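Long-range contact in CPXV203 protein (Cowpox virus, PDB 4HKJ), which probably binds host MHC class I molecules and holds them in the endoplasmic reticulum, which would hide infected cells from cytotoxic T cells: residues E13-L17 / N88-P94. Sequence-based numbering, arbitrary orientation.
Sequences ETWKL and NSNTGAP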
loop_
_atom_site.group_PDB
_atom_site.type_symbol
_atom_site.label_atom_id
_atom_site.label_comp_id
_atom_site.label_asym_id
_atom_site.label_seq_id
_atom_site.Cartn_x
_atom_site.Cartn_y
_atom_site.Cartn_z
ATOM N N GLU D 13 3.249 6.465 -28.833
ATOM C CA GLU D 13 2.497 5.391 -29.477
ATOM C C GLU D 13 2.786 4.019 -28.867
ATOM O O GLU D 13 2.032 3.068 -29.077
ATOM C CB GLU D 13 2.773 5.366 -30.985
ATOM C CG GLU D 13 2.355 6.634 -31.721
ATOM C CD GLU D 13 2.439 6.489 -33.230
ATOM O OE1 GLU D 13 2.650 5.353 -33.710
ATOM O OE2 GLU D 13 2.292 7.507 -33.938
ATOM N N THR D 14 3.876 3.918 -28.113
ATOM C CA THR D 14 4.243 2.661 -27.471
ATOM C C THR D 14 3.524 2.507 -26.137
ATOM O O THR D 14 3.884 3.155 -25.157
ATOM C CB THR D 14 5.761 2.572 -27.224
ATOM O OG1 THR D 14 6.468 2.813 -28.448
ATOM C CG2 THR D 14 6.136 1.199 -26.686
ATOM N N TRP D 15 2.511 1.647 -26.103
ATOM C CA TRP D 15 1.752 1.411 -24.878
ATOM C C TRP D 15 2.161 0.107 -24.199
ATOM O O TRP D 15 2.297 -0.925 -24.851
ATOM C CB TRP D 15 0.251 1.416 -25.170
ATOM C CG TRP D 15 -0.307 2.790 -25.365
ATOM C CD1 TRP D 15 -0.122 3.605 -26.442
ATOM C CD2 TRP D 15 -1.146 3.513 -24.455
ATOM N NE1 TRP D 15 -0.790 4.792 -26.260
ATOM C CE2 TRP D 15 -1.427 4.760 -25.048
ATOM C CE3 TRP D 15 -1.687 3.225 -23.200
ATOM C CZ2 TRP D 15 -2.225 5.718 -24.426
ATOM C CZ3 TRP D 15 -2.478 4.178 -22.583
ATOM C CH2 TRP D 15 -2.740 5.409 -23.197
ATOM N N LYS D 16 2.360 0.164 -22.886
ATOM C CA LYS D 16 2.771 -1.010 -22.127
ATOM C C LYS D 16 1.774 -1.356 -21.024
ATOM O O LYS D 16 1.216 -0.469 -20.375
ATOM C CB LYS D 16 4.166 -0.806 -21.530
ATOM C CG LYS D 16 5.243 -0.548 -22.566
ATOM C CD LYS D 16 6.633 -0.634 -21.961
ATOM C CE LYS D 16 7.703 -0.472 -23.030
ATOM N NZ LYS D 16 9.075 -0.611 -22.472
ATOM N N LEU D 17 1.558 -2.650 -20.816
ATOM C CA LEU D 17 0.625 -3.118 -19.799
ATOM C C LEU D 17 1.301 -4.043 -18.794
ATOM O O LEU D 17 1.949 -5.020 -19.169
ATOM C CB LEU D 17 -0.557 -3.840 -20.448
ATOM C CG LEU D 17 -1.558 -4.498 -19.489
ATOM C CD1 LEU D 17 -2.188 -3.465 -18.567
ATOM C CD2 LEU D 17 -2.627 -5.255 -20.262
ATOM N N ASN D 88 2.901 -6.887 -21.239
ATOM C CA ASN D 88 2.801 -6.696 -22.681
ATOM C C ASN D 88 3.573 -5.442 -23.081
ATOM O O ASN D 88 3.149 -4.324 -22.791
ATOM C CB ASN D 88 1.340 -6.594 -23.127
ATOM C CG ASN D 88 1.175 -6.735 -24.634
ATOM O OD1 ASN D 88 2.032 -6.315 -25.410
ATOM N ND2 ASN D 88 0.066 -7.334 -25.051
ATOM N N SER D 89 4.705 -5.641 -23.749
ATOM C CA SER D 89 5.607 -4.542 -24.084
ATOM C C SER D 89 5.014 -3.563 -25.097
ATOM O O SER D 89 5.412 -2.400 -25.146
ATOM C CB SER D 89 6.948 -5.082 -24.590
ATOM O OG SER D 89 6.778 -5.887 -25.742
ATOM N N ASN D 90 4.069 -4.034 -25.904
ATOM C CA ASN D 90 3.399 -3.162 -26.863
ATOM C C ASN D 90 1.968 -3.592 -27.185
ATOM O O ASN D 90 1.734 -4.384 -28.098
ATOM C CB ASN D 90 4.223 -3.021 -28.146
ATOM C CG ASN D 90 3.545 -2.141 -29.177
ATOM O OD1 ASN D 90 3.584 -0.913 -29.085
ATOM N ND2 ASN D 90 2.924 -2.765 -30.170
ATOM N N THR D 91 1.018 -3.059 -26.425
ATOM C CA THR D 91 -0.395 -3.328 -26.649
ATOM C C THR D 91 -0.929 -2.465 -27.786
ATOM O O THR D 91 -1.922 -2.808 -28.429
ATOM C CB THR D 91 -1.234 -3.023 -25.392
ATOM O OG1 THR D 91 -1.074 -1.645 -25.032
ATOM C CG2 THR D 91 -0.805 -3.899 -24.228
ATOM N N GLY D 92 -0.260 -1.344 -28.030
ATOM C CA GLY D 92 -0.763 -0.338 -28.947
ATOM C C GLY D 92 -1.753 0.547 -28.214
ATOM O O GLY D 92 -2.121 0.256 -27.076
ATOM N N ALA D 93 -2.181 1.629 -28.856
ATOM C CA ALA D 93 -3.133 2.551 -28.244
ATOM C C ALA D 93 -4.443 1.845 -27.907
ATOM O O ALA D 93 -4.946 1.051 -28.702
ATOM C CB ALA D 93 -3.387 3.737 -29.163
ATOM N N PRO D 94 -5.000 2.134 -26.719
ATOM C CA PRO D 94 -6.249 1.516 -26.256
ATOM C C PRO D 94 -7.442 1.877 -27.138
ATOM O O PRO D 94 -8.477 1.212 -27.076
ATOM C CB PRO D 94 -6.431 2.099 -24.848
ATOM C CG PRO D 94 -5.633 3.359 -24.848
ATOM C CD PRO D 94 -4.459 3.085 -25.734
#
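Trp15 lies with one face of its indole against Ala93 and Pro94, at the end of an antiparallel strand pair in the beta sandwich of this poxvirus T4 (VCCI-like) fold. Both contacts are CH-pi. Pro94 CD sits almost straight above the six-membered ring, 3.5 Å from its centroid. Ala93 CA lies over the five-membered ring, offset toward the rim, at 3.9 Å. The side chains of Trp15 and Pro94 cross at about a right angle. Trp15 CG is anti to its own carbonyl carbon (chi1 -76°), which carries the ring along the 92-94 segment. Phe150 of strand 141-152 also meets the indole and touches Pro94.

Next to this stack the two backbones are hydrogen-bonded. Leu17 and Asn88 form a hydrogen-bonded antiparallel pair. Leu17 N gives a nearly straight bond to Asn88 O (3.0 Å, 167°). The return bond from Asn88 N to Leu17 O is weak because it is bent (129°). Beyond this pair the 88-94 chain leaves strand geometry but is tied once more, by Thr91 N to Trp15 O at 2.9 Å. Asn90 CA adds a CA-H...O contact to that same carbonyl oxygen.

Lys16 runs extended, its CG passing Ser89 O. Thr91 CG2 meets Leu17 CB at 3.8 Å. Thr91 OG1 lies beside Trp15 CB while it donates, within its own segment, to Gly92 O on a lone pair in the carbonyl plane.

Asn88 shapes the turn itself. Its ND2 donates to Ile68 O, and its OD1 accepts Asn90 N at 3.1 Å, closing an Asx turn.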